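Local structure of protein tudor (Drosophila melanogaster, 4Q5W) at residues 53-58 with 79-84; 67-72 with 85-90; 19-24 with 142-147; 156-159 with 165-168. The protein probably acts in the piRNA pathway with the Piwi proteins Aubergine and AGO3 to repress transposons, and is required for primordial germ cell formation and abdominal segmentation. All blocks are in the same frame, centred on the assembly; numbering follows the deposited sequence. Where two conformers were deposited one is given.

In the fold
The chain is extended-Tudor 9 and folds as two beta units. Contacts 1 and 2, centres about 8 Å apart, share the antiparallel sheet of strands 52-56, 63-71, 77-81 and 87-90, the canonical Tudor part; their segments alternate along the chain. Contacts 3 and 4, about 13 Å between centres, share the five-stranded sheet that holds strands 16-21, 139-144 and 153-158. Contact 3 joins strand 16-21 to strand 139-144, so contacts 1 and 2 fall between its segments along the chain; contact 4 follows last. The two pairs lie on opposite sides of the chain's centre, yet Q20 NE2 bonds D83 O, tying contact 3 to contact 1 where the units meet.

Contact 1: 53-58 with 79-84; sequences CVVQFA and VILIDY
With CG anti to its carbonyl carbon (chi1 -49°) and CD1 extended away from CA, L81 splits its two methyls between V55 and F57. V55, at chi1 -57°, keeps CG2 wedged between its backbone N and carbonyl carbon, and that one methyl makes both of its contacts. L81 CD2 meets V55 CG2 at 3.7 Å, the closest approach here, and V79 CG2 reaches V55 CG2 tip to tip at 4.2 Å. The other branch of the leucine lies over one face of F57: L81 CD1 stands 4.1 Å from the centroid of the F57 ring, 13° off the normal, a CH-pi contact displaced slightly toward the rim near CG. F57, Y64 and Y84 occupy positions that in related extended Tudor domains line the aromatic cage for dimethylarginine, where L81 probably takes the place of a fourth aromatic; binding here is not settled. Strand 63-71 runs between strands 52-56 and 77-81, so the side chains meet across it, on the face where S66 and I68 also pack. Strand 87-90 closes in through V90 and T88, while helix 25-37 receives V54 through L35 and Y84 through M28 and C32.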
loop_
_atom_site.group_PDB
_atom_site.type_symbol
_atom_site.label_atom_id
_atom_site.label_comp_id
_atom_site.label_asym_id
_atom_site.label_seq_id
_atom_site.Cartn_x
_atom_site.Cartn_y
_atom_site.Cartn_z
ATOM N N CYS A 53 2.809 0.846 16.996
ATOM C CA CYS A 53 1.662 1.327 17.754
ATOM C C CYS A 53 0.386 1.145 16.927
ATOM O O CYS A 53 0.389 0.422 15.936
ATOM C CB CYS A 53 1.854 2.795 18.127
ATOM S SG CYS A 53 2.259 3.871 16.733
ATOM N N VAL A 54 -0.702 1.777 17.355
ATOM C CA VAL A 54 -1.964 1.743 16.618
ATOM C C VAL A 54 -2.471 3.168 16.459
ATOM O O VAL A 54 -2.328 3.976 17.377
ATOM C CB VAL A 54 -3.036 0.908 17.366
ATOM C CG1 VAL A 54 -4.398 1.029 16.688
ATOM C CG2 VAL A 54 -2.621 -0.554 17.421
ATOM N N VAL A 55 -3.044 3.499 15.304
ATOM C CA VAL A 55 -3.645 4.819 15.141
ATOM C C VAL A 55 -5.054 4.721 14.580
ATOM O O VAL A 55 -5.423 3.701 13.995
ATOM C CB VAL A 55 -2.808 5.723 14.208
ATOM C CG1 VAL A 55 -1.383 5.862 14.728
ATOM C CG2 VAL A 55 -2.809 5.168 12.780
ATOM N N GLN A 56 -5.843 5.778 14.764
ATOM C CA GLN A 56 -7.112 5.905 14.053
ATOM C C GLN A 56 -6.856 6.621 12.733
ATOM O O GLN A 56 -6.202 7.658 12.712
ATOM C CB GLN A 56 -8.138 6.684 14.883
ATOM C CG GLN A 56 -9.538 6.742 14.261
ATOM C CD GLN A 56 -10.585 7.274 15.224
ATOM O OE1 GLN A 56 -10.276 8.055 16.123
ATOM N NE2 GLN A 56 -11.830 6.843 15.048
ATOM N N PHE A 57 -7.350 6.051 11.636
ATOM C CA PHE A 57 -7.206 6.646 10.305
ATOM C C PHE A 57 -8.358 7.619 10.096
ATOM O O PHE A 57 -9.519 7.249 10.246
ATOM C CB PHE A 57 -7.242 5.532 9.251
ATOM C CG PHE A 57 -6.883 5.971 7.843
ATOM C CD1 PHE A 57 -6.101 7.087 7.608
ATOM C CD2 PHE A 57 -7.316 5.220 6.754
ATOM C CE1 PHE A 57 -5.771 7.463 6.305
ATOM C CE2 PHE A 57 -6.991 5.579 5.451
ATOM C CZ PHE A 57 -6.222 6.699 5.225
ATOM N N ALA A 58 -8.043 8.865 9.759
ATOM C CA ALA A 58 -9.071 9.900 9.654
ATOM C C ALA A 58 -10.084 9.586 8.553
ATOM O O ALA A 58 -11.272 9.895 8.686
ATOM C CB ALA A 58 -8.439 11.257 9.408
ATOM N N VAL A 79 2.947 8.508 10.198
ATOM C CA VAL A 79 3.026 7.072 10.414
ATOM C C VAL A 79 2.732 6.316 9.127
ATOM O O VAL A 79 2.122 6.862 8.211
ATOM C CB VAL A 79 2.011 6.611 11.474
ATOM C CG1 VAL A 79 2.203 7.391 12.771
ATOM C CG2 VAL A 79 0.586 6.775 10.956
ATOM N N ILE A 80 3.183 5.065 9.069
ATOM C CA ILE A 80 2.765 4.139 8.020
ATOM C C ILE A 80 1.756 3.149 8.602
ATOM O O ILE A 80 1.936 2.644 9.715
ATOM C CB ILE A 80 3.966 3.391 7.365
ATOM C CG1 ILE A 80 3.466 2.361 6.339
ATOM C CG2 ILE A 80 4.835 2.706 8.401
ATOM C CD1 ILE A 80 4.594 1.690 5.533
ATOM N N LEU A 81 0.675 2.896 7.869
ATOM C CA LEU A 81 -0.257 1.840 8.252
ATOM C C LEU A 81 0.323 0.550 7.701
ATOM O O LEU A 81 0.132 0.222 6.517
ATOM C CB LEU A 81 -1.653 2.101 7.688
ATOM C CG LEU A 81 -2.218 3.515 7.928
ATOM C CD1 LEU A 81 -3.652 3.619 7.432
ATOM C CD2 LEU A 81 -2.124 3.913 9.401
ATOM N N ILE A 82 1.049 -0.162 8.558
ATOM C CA ILE A 82 1.945 -1.230 8.120
ATOM C C ILE A 82 1.284 -2.359 7.344
ATOM O O ILE A 82 1.926 -2.994 6.504
ATOM C CB ILE A 82 2.753 -1.826 9.284
ATOM C CG1 ILE A 82 1.825 -2.459 10.328
ATOM C CG2 ILE A 82 3.642 -0.756 9.899
ATOM C CD1 ILE A 82 2.556 -3.367 11.303
ATOM N N ASP A 83 0.009 -2.611 7.612
ATOM C CA ASP A 83 -0.671 -3.698 6.934
ATOM C C ASP A 83 -1.082 -3.313 5.525
ATOM O O ASP A 83 -1.423 -4.183 4.731
ATOM C CB ASP A 83 -1.864 -4.199 7.756
ATOM C CG ASP A 83 -1.422 -4.913 9.024
ATOM O OD1 ASP A 83 -0.405 -5.645 8.958
ATOM O OD2 ASP A 83 -2.073 -4.736 10.076
ATOM N N TYR A 84 -1.007 -2.020 5.209
ATOM C CA TYR A 84 -1.516 -1.507 3.928
ATOM C C TYR A 84 -0.471 -0.763 3.107
ATOM O O TYR A 84 -0.423 -0.894 1.869
ATOM C CB TYR A 84 -2.741 -0.615 4.153
ATOM C CG TYR A 84 -3.905 -1.366 4.748
ATOM C CD1 TYR A 84 -3.981 -1.605 6.120
ATOM C CD2 TYR A 84 -4.909 -1.875 3.943
ATOM C CE1 TYR A 84 -5.041 -2.307 6.661
ATOM C CE2 TYR A 84 -5.961 -2.573 4.480
ATOM C CZ TYR A 84 -6.020 -2.784 5.846
ATOM O OH TYR A 84 -7.080 -3.484 6.380
#

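Contact 2: 67-72 with 85-90; sequences RILEVL and GNTTVV
L72, L69 and T87 carry this surface contact, in two apolar pairs that meet across the intervening strand 77-81. L72, just beyond the end of strand 63-71, gives up the most surface: its CD1 reaches over both branches of V89, 4.1 Å from V89 CG1 and 4.2 Å from V89 CG2, the two side chains meeting at about a right angle. V89 has CG1 anti to its backbone N (chi1 169°) and CG2 anti to the carbonyl carbon, which leaves both methyls turned to the leucine. Nearer the start of the segment, L69 CD1 touches T87 CG2 at 3.7 Å. Here too the side chains cross nearly perpendicularly, and the threonine meets the leucine with its methyl, its OG1 being held between the backbone N and the carbonyl carbon (chi1 70°).

The backbones stay apart, 8.7 Å from L69 CA to T87 CA and 9.0 Å from L72 CA to V89 CA, and run in nearly the same direction, 20° apart, as second neighbours in an antiparallel sheet should. I68 and V90 serve the other face, I68 packing on V79 and C53, and V90 on V55. The spacing along the two segments differs: T87 and V89 are two residues apart, L69 and L72 three. A classic beta bulge accounts for the extra residue, L69 and E70 both facing K78, and such a bulge accentuates the twist of a strongly bent sheet like that of the Tudor barrel, an SH3-like fold.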
loop_
_atom_site.group_PDB
_atom_site.type_symbol
_atom_site.label_atom_id
_atom_site.label_comp_id
_atom_site.label_asym_id
_atom_site.label_seq_id
_atom_site.Cartn_x
_atom_site.Cartn_y
_atom_site.Cartn_z
ATOM N N ARG A 67 3.498 2.237 12.273
ATOM C CA ARG A 67 4.886 2.443 12.658
ATOM C C ARG A 67 5.216 3.916 12.456
ATOM O O ARG A 67 4.842 4.514 11.447
ATOM C CB ARG A 67 5.846 1.569 11.837
ATOM C CG ARG A 67 7.317 1.802 12.159
ATOM C CD ARG A 67 8.226 0.714 11.578
ATOM N NE ARG A 67 7.875 0.382 10.197
ATOM C CZ ARG A 67 8.308 1.052 9.135
ATOM N NH1 ARG A 67 7.944 0.672 7.915
ATOM N NH2 ARG A 67 9.112 2.098 9.287
ATOM N N ILE A 68 5.904 4.503 13.426
ATOM C CA ILE A 68 6.250 5.915 13.359
ATOM C C ILE A 68 7.328 6.161 12.311
ATOM O O ILE A 68 8.416 5.586 12.380
ATOM C CB ILE A 68 6.748 6.437 14.722
ATOM C CG1 ILE A 68 5.717 6.147 15.820
ATOM C CG2 ILE A 68 7.045 7.926 14.649
ATOM C CD1 ILE A 68 4.386 6.836 15.621
ATOM N N LEU A 69 7.018 7.016 11.345
ATOM C CA LEU A 69 7.992 7.423 10.340
ATOM C C LEU A 69 8.726 8.696 10.760
ATOM O O LEU A 69 9.951 8.787 10.644
ATOM C CB LEU A 69 7.306 7.647 8.998
ATOM C CG LEU A 69 6.747 6.383 8.341
ATOM C CD1 LEU A 69 6.006 6.727 7.069
ATOM C CD2 LEU A 69 7.884 5.406 8.058
ATOM N N GLU A 70 7.971 9.682 11.241
ATOM C CA GLU A 70 8.551 10.959 11.636
ATOM C C GLU A 70 7.871 11.532 12.875
ATOM O O GLU A 70 6.650 11.463 13.016
ATOM C CB GLU A 70 8.460 11.958 10.479
ATOM C CG GLU A 70 9.223 13.253 10.702
ATOM C CD GLU A 70 9.189 14.164 9.491
ATOM O OE1 GLU A 70 8.576 13.782 8.473
ATOM O OE2 GLU A 70 9.772 15.266 9.559
ATOM N N VAL A 71 8.677 12.080 13.774
ATOM C CA VAL A 71 8.168 12.794 14.934
ATOM C C VAL A 71 8.070 14.257 14.515
ATOM O O VAL A 71 9.086 14.911 14.266
ATOM C CB VAL A 71 9.097 12.620 16.147
ATOM C CG1 VAL A 71 8.577 13.400 17.345
ATOM C CG2 VAL A 71 9.216 11.141 16.496
ATOM N N LEU A 72 6.844 14.758 14.408
ATOM C CA LEU A 72 6.605 16.104 13.891
ATOM C C LEU A 72 6.436 17.123 15.008
ATOM O O LEU A 72 6.359 16.769 16.183
ATOM C CB LEU A 72 5.361 16.111 13.002
ATOM C CG LEU A 72 5.429 15.206 11.776
ATOM C CD1 LEU A 72 4.083 15.143 11.085
ATOM C CD2 LEU A 72 6.499 15.707 10.826
ATOM N N GLY A 85 0.346 0.040 3.779
ATOM C CA GLY A 85 1.434 0.730 3.104
ATOM C C GLY A 85 1.309 2.239 2.989
ATOM O O GLY A 85 2.319 2.927 2.845
ATOM N N ASN A 86 0.088 2.757 3.038
ATOM C CA ASN A 86 -0.125 4.196 2.956
ATOM C C ASN A 86 0.308 4.900 4.230
ATOM O O ASN A 86 0.463 4.265 5.276
ATOM C CB ASN A 86 -1.579 4.547 2.603
ATOM C CG ASN A 86 -2.577 3.998 3.599
ATOM O OD1 ASN A 86 -2.595 2.801 3.871
ATOM N ND2 ASN A 86 -3.407 4.877 4.156
ATOM N N THR A 87 0.528 6.206 4.129
ATOM C CA THR A 87 0.962 6.995 5.275
ATOM C C THR A 87 -0.086 8.039 5.638
ATOM O O THR A 87 -0.962 8.373 4.840
ATOM C CB THR A 87 2.309 7.701 5.018
ATOM O OG1 THR A 87 2.144 8.751 4.053
ATOM C CG2 THR A 87 3.359 6.718 4.538
ATOM N N THR A 88 0.015 8.570 6.849
ATOM C CA THR A 88 -0.928 9.579 7.292
ATOM C C THR A 88 -0.365 10.274 8.512
ATOM O O THR A 88 0.619 9.811 9.100
ATOM C CB THR A 88 -2.312 8.962 7.606
ATOM O OG1 THR A 88 -3.260 10.005 7.856
ATOM C CG2 THR A 88 -2.240 8.048 8.805
ATOM N N VAL A 89 -0.983 11.386 8.887
ATOM C CA VAL A 89 -0.515 12.173 10.020
ATOM C C VAL A 89 -1.575 12.188 11.100
ATOM O O VAL A 89 -2.734 12.531 10.843
ATOM C CB VAL A 89 -0.185 13.615 9.610
ATOM C CG1 VAL A 89 0.040 14.483 10.837
ATOM C CG2 VAL A 89 1.033 13.634 8.703
ATOM N N VAL A 90 -1.173 11.804 12.309
ATOM C CA VAL A 90 -2.093 11.702 13.430
ATOM C C VAL A 90 -1.565 12.510 14.611
ATOM O O VAL A 90 -0.389 12.895 14.643
ATOM C CB VAL A 90 -2.277 10.238 13.862
ATOM C CG1 VAL A 90 -2.718 9.381 12.675
ATOM C CG2 VAL A 90 -0.982 9.702 14.435
#

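Contact 3: 19-24 with 142-147; sequences LQFSEK and VEFVNK
F21 O accepts the backbone N-H of K24 at 2.9 Å (F21 O to K24 N), a bond that closes the 3-10 turn 22-24 as strand 16-21 gives way to helix 25-37. From the residue so held, the ring of F21 extends to the strand of V142 and F144. With CG anti to the carbonyl carbon (chi1 -75°), it brings its far end against the valine: F21 CE2 lies 3.9 Å from V142 CG2 and 4.0 Å from V142 CG1, so both branches bear on one ring carbon. V142 CG2 also meets L19 CD2 at 3.8 Å, which seats the valine between two side chains of the same strand.

F144 approaches from the opposite direction, and F21 CZ touches F144 CZ at 3.9 Å. Strands 19-21 and 142-144 cross at 93° with their axes 11.3 Å apart, a separation bridged by side chains alone. A6 touches both L19 and F21, and the backbone of T4 pairs with V142, so the start of the chain borders the contact. Replacing F21 by an alanine would probably open a gap beside V142 and leave F144 CZ without the ring carbon it touches.

A HEPES molecule, probably from the crystallisation liquor, lies beside the F144 side chain and accepts a hydrogen bond from E23 N. E143 forms its salt bridge with R155, and N146 OD1 bonds S148. Between the segments themselves the chemistry is wholly apolar: the contact is held by methyls and ring carbons alone.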
loop_
_atom_site.group_PDB
_atom_site.type_symbol
_atom_site.label_atom_id
_atom_site.label_comp_id
_atom_site.label_asym_id
_atom_site.label_seq_id
_atom_site.Cartn_x
_atom_site.Cartn_y
_atom_site.Cartn_z
ATOM N N LEU A 19 1.025 -4.997 -1.718
ATOM C CA LEU A 19 -0.054 -5.923 -2.056
ATOM C C LEU A 19 -0.346 -6.865 -0.912
ATOM O O LEU A 19 0.570 -7.339 -0.249
ATOM C CB LEU A 19 0.325 -6.828 -3.244
ATOM C CG LEU A 19 0.418 -6.264 -4.651
ATOM C CD1 LEU A 19 1.681 -5.492 -4.748
ATOM C CD2 LEU A 19 0.400 -7.364 -5.685
ATOM N N GLN A 20 -1.619 -7.186 -0.727
ATOM C CA GLN A 20 -1.997 -8.222 0.222
ATOM C C GLN A 20 -2.360 -9.479 -0.546
ATOM O O GLN A 20 -3.340 -9.496 -1.278
ATOM C CB GLN A 20 -3.180 -7.758 1.063
ATOM C CG GLN A 20 -2.860 -6.523 1.896
ATOM C CD GLN A 20 -4.064 -6.038 2.665
ATOM O OE1 GLN A 20 -5.189 -6.483 2.426
ATOM N NE2 GLN A 20 -3.835 -5.140 3.617
ATOM N N PHE A 21 -1.560 -10.531 -0.391
ATOM C CA PHE A 21 -1.820 -11.780 -1.104
ATOM C C PHE A 21 -2.983 -12.522 -0.466
ATOM O O PHE A 21 -3.180 -12.442 0.748
ATOM C CB PHE A 21 -0.559 -12.631 -1.171
ATOM C CG PHE A 21 0.436 -12.113 -2.162
ATOM C CD1 PHE A 21 1.399 -11.202 -1.781
ATOM C CD2 PHE A 21 0.378 -12.510 -3.489
ATOM C CE1 PHE A 21 2.304 -10.698 -2.701
ATOM C CE2 PHE A 21 1.287 -12.013 -4.418
ATOM C CZ PHE A 21 2.248 -11.110 -4.019
ATOM N N SER A 22 -3.760 -13.225 -1.290
ATOM C CA SER A 22 -5.049 -13.772 -0.845
ATOM C C SER A 22 -4.952 -14.728 0.336
ATOM O O SER A 22 -5.902 -14.846 1.110
ATOM C CB SER A 22 -5.823 -14.420 -2.011
ATOM O OG SER A 22 -5.225 -15.631 -2.451
ATOM N N GLU A 23 -3.807 -15.398 0.480
ATOM C CA GLU A 23 -3.582 -16.311 1.608
ATOM C C GLU A 23 -3.802 -15.619 2.956
ATOM O O GLU A 23 -4.125 -16.277 3.947
ATOM C CB GLU A 23 -2.162 -16.894 1.574
ATOM C CG GLU A 23 -1.088 -15.849 1.874
ATOM C CD GLU A 23 0.313 -16.418 2.089
ATOM O OE1 GLU A 23 0.515 -17.644 1.915
ATOM O OE2 GLU A 23 1.217 -15.614 2.432
ATOM N N LYS A 24 -3.629 -14.299 2.986
ATOM C CA LYS A 24 -3.724 -13.529 4.231
ATOM C C LYS A 24 -5.030 -12.749 4.421
ATOM O O LYS A 24 -5.141 -11.941 5.352
ATOM C CB LYS A 24 -2.555 -12.545 4.324
ATOM C CG LYS A 24 -1.218 -13.187 4.658
ATOM C CD LYS A 24 -0.168 -12.102 4.833
ATOM C CE LYS A 24 1.185 -12.654 5.243
ATOM N NZ LYS A 24 2.185 -11.533 5.253
ATOM N N VAL A 142 -0.942 -12.127 -9.983
ATOM C CA VAL A 142 0.473 -11.816 -9.836
ATOM C C VAL A 142 1.343 -12.965 -10.338
ATOM O O VAL A 142 1.160 -14.113 -9.945
ATOM C CB VAL A 142 0.829 -11.542 -8.349
ATOM C CG1 VAL A 142 2.314 -11.182 -8.196
ATOM C CG2 VAL A 142 -0.062 -10.464 -7.783
ATOM N N GLU A 143 2.260 -12.661 -11.245
ATOM C CA GLU A 143 3.272 -13.616 -11.673
ATOM C C GLU A 143 4.657 -13.069 -11.333
ATOM O O GLU A 143 4.931 -11.896 -11.588
ATOM C CB GLU A 143 3.161 -13.855 -13.180
ATOM C CG GLU A 143 4.353 -14.564 -13.795
ATOM C CD GLU A 143 4.160 -14.840 -15.273
ATOM O OE1 GLU A 143 2.990 -14.921 -15.707
ATOM O OE2 GLU A 143 5.174 -14.971 -15.998
ATOM N N PHE A 144 5.527 -13.910 -10.781
ATOM C CA PHE A 144 6.869 -13.455 -10.408
ATOM C C PHE A 144 7.905 -13.527 -11.524
ATOM O O PHE A 144 8.157 -14.582 -12.092
ATOM C CB PHE A 144 7.365 -14.174 -9.151
ATOM C CG PHE A 144 6.674 -13.719 -7.902
ATOM C CD1 PHE A 144 7.176 -12.665 -7.169
ATOM C CD2 PHE A 144 5.500 -14.320 -7.485
ATOM C CE1 PHE A 144 6.531 -12.223 -6.033
ATOM C CE2 PHE A 144 4.852 -13.879 -6.351
ATOM C CZ PHE A 144 5.367 -12.834 -5.628
ATOM N N VAL A 145 8.510 -12.381 -11.825
ATOM C CA VAL A 145 9.580 -12.312 -12.812
ATOM C C VAL A 145 10.915 -12.594 -12.145
ATOM O O VAL A 145 11.724 -13.368 -12.657
ATOM C CB VAL A 145 9.664 -10.924 -13.464
ATOM C CG1 VAL A 145 10.739 -10.911 -14.551
ATOM C CG2 VAL A 145 8.308 -10.506 -14.028
ATOM N N ASN A 146 11.145 -11.957 -11.003
ATOM C CA ASN A 146 12.394 -12.126 -10.268
ATOM C C ASN A 146 12.137 -12.111 -8.771
ATOM O O ASN A 146 12.008 -11.046 -8.170
ATOM C CB ASN A 146 13.381 -11.012 -10.631
ATOM C CG ASN A 146 14.757 -11.200 -9.990
ATOM O OD1 ASN A 146 14.951 -12.044 -9.111
ATOM N ND2 ASN A 146 15.716 -10.396 -10.429
ATOM N N LYS A 147 12.078 -13.294 -8.166
ATOM C CA LYS A 147 11.806 -13.401 -6.737
ATOM C C LYS A 147 12.974 -12.952 -5.859
ATOM O O LYS A 147 12.771 -12.523 -4.723
ATOM C CB LYS A 147 11.398 -14.830 -6.375
ATOM C CG LYS A 147 10.056 -15.250 -6.944
ATOM C CD LYS A 147 9.656 -16.637 -6.461
ATOM C CE LYS A 147 8.320 -17.059 -7.055
ATOM N NZ LYS A 147 7.860 -18.375 -6.529
#

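Contact 4: 156-159 with 165-168; sequences LTTK and KIYE
L156, the first residue of the strand segment, contributes most from 156-159. Its carbonyl O accepts I166 N at 3.0 Å, the N-H pointing to it at 165° and lying close to the C=O direction. The same L156 O takes a hydrogen bond from water 1 at 3.0 Å, and that water in turn accepts Y167 N at 3.0 Å. One carbonyl thus serves two successive N-H groups at the start of helix 166-182, one directly and one through water. Its side chain packs as well: L156 CB is 3.7 Å from I166 CD1. T157 points its CB away from the segment of K165, but its backbone forms a single beta bridge with K165, T157 CA to K165 CA being 4.7 Å; K165 occupies the N-cap position. At T158 the methyl CG2 comes within 4.2 Å of I166 CD1, while OG1 bonds D160 OD1 and L164 N in the connecting turn.

I166, with CG1 anti to its carbonyl carbon (chi1 -63°), packs against L156 and T158 and also touches V140, M112, F129 and L132. An alanine here is likely to open a gap between strand 153-158 and helix 122-134, leaving L156 CB and T158 CG2 without their apolar partner. The polar and apolar halves act together: one carbonyl oxygen takes two donors, which the partial positive charge at the helix start would probably favour, while I166 packs the first turn against the sheet.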
loop_
_atom_site.group_PDB
_atom_site.type_symbol
_atom_site.label_atom_id
_atom_site.label_comp_id
_atom_site.label_asym_id
_atom_site.label_seq_id
_atom_site.Cartn_x
_atom_site.Cartn_y
_atom_site.Cartn_z
ATOM N N LEU A 156 1.641 -7.882 -13.341
ATOM C CA LEU A 156 0.300 -7.763 -12.780
ATOM C C LEU A 156 -0.752 -7.758 -13.878
ATOM O O LEU A 156 -0.593 -7.084 -14.894
ATOM C CB LEU A 156 0.181 -6.472 -11.967
ATOM C CG LEU A 156 1.234 -6.266 -10.874
ATOM C CD1 LEU A 156 1.120 -4.863 -10.305
ATOM C CD2 LEU A 156 1.077 -7.303 -9.779
ATOM N N THR A 157 -1.823 -8.515 -13.673
ATOM C CA THR A 157 -2.943 -8.581 -14.607
ATOM C C THR A 157 -4.226 -8.266 -13.826
ATOM O O THR A 157 -4.386 -8.763 -12.716
ATOM C CB THR A 157 -3.041 -10.001 -15.217
ATOM O OG1 THR A 157 -1.771 -10.381 -15.769
ATOM C CG2 THR A 157 -4.087 -10.060 -16.306
ATOM N N THR A 158 -5.130 -7.460 -14.384
ATOM C CA THR A 158 -6.370 -7.178 -13.657
ATOM C C THR A 158 -7.128 -8.481 -13.458
ATOM O O THR A 158 -7.244 -9.290 -14.376
ATOM C CB THR A 158 -7.270 -6.153 -14.372
ATOM O OG1 THR A 158 -7.660 -6.661 -15.657
ATOM C CG2 THR A 158 -6.537 -4.827 -14.541
ATOM N N LYS A 159 -7.599 -8.706 -12.236
ATOM C CA LYS A 159 -8.285 -9.950 -11.904
ATOM C C LYS A 159 -9.751 -9.843 -12.295
ATOM O O LYS A 159 -10.639 -9.918 -11.451
ATOM C CB LYS A 159 -8.137 -10.271 -10.413
ATOM C CG LYS A 159 -8.448 -11.733 -10.080
ATOM C CD LYS A 159 -7.450 -12.649 -10.761
ATOM C CE LYS A 159 -7.797 -14.120 -10.557
ATOM N NZ LYS A 159 -6.950 -15.000 -11.425
ATOM N N LYS A 165 -3.151 -6.429 -19.060
ATOM C CA LYS A 165 -1.736 -6.586 -18.736
ATOM C C LYS A 165 -1.190 -5.230 -18.351
ATOM O O LYS A 165 -0.959 -4.375 -19.208
ATOM C CB LYS A 165 -0.970 -7.135 -19.943
ATOM C CG LYS A 165 -1.535 -8.444 -20.484
ATOM C CD LYS A 165 -0.788 -8.915 -21.734
ATOM C CE LYS A 165 -1.151 -10.364 -22.060
ATOM N NZ LYS A 165 -0.444 -10.902 -23.261
ATOM N N ILE A 166 -0.993 -5.025 -17.057
ATOM C CA ILE A 166 -0.799 -3.672 -16.549
ATOM C C ILE A 166 0.488 -2.998 -17.009
ATOM O O ILE A 166 0.481 -1.817 -17.330
ATOM C CB ILE A 166 -0.953 -3.631 -15.029
ATOM C CG1 ILE A 166 -2.380 -4.028 -14.664
ATOM C CG2 ILE A 166 -0.669 -2.233 -14.490
ATOM C CD1 ILE A 166 -2.581 -4.306 -13.190
ATOM N N TYR A 167 1.589 -3.740 -17.060
ATOM C CA TYR A 167 2.865 -3.145 -17.458
ATOM C C TYR A 167 2.769 -2.580 -18.875
ATOM O O TYR A 167 3.074 -1.405 -19.123
ATOM C CB TYR A 167 3.999 -4.173 -17.333
ATOM C CG TYR A 167 5.343 -3.706 -17.865
ATOM C CD1 TYR A 167 6.036 -2.677 -17.245
ATOM C CD2 TYR A 167 5.930 -4.315 -18.972
ATOM C CE1 TYR A 167 7.269 -2.250 -17.720
ATOM C CE2 TYR A 167 7.169 -3.893 -19.451
ATOM C CZ TYR A 167 7.829 -2.856 -18.814
ATOM O OH TYR A 167 9.057 -2.433 -19.271
ATOM N N GLU A 168 2.317 -3.413 -19.801
ATOM C CA GLU A 168 2.181 -2.998 -21.179
ATOM C C GLU A 168 1.062 -1.980 -21.379
ATOM O O GLU A 168 1.231 -1.024 -22.125
ATOM C CB GLU A 168 1.995 -4.213 -22.088
ATOM C CG GLU A 168 3.226 -5.115 -22.140
ATOM C CD GLU A 168 3.299 -6.128 -21.007
ATOM O OE1 GLU A 168 2.393 -6.139 -20.148
ATOM O OE2 GLU A 168 4.268 -6.926 -20.986
HETATM O O HOH W 1 1.934 -6.634 -16.405
#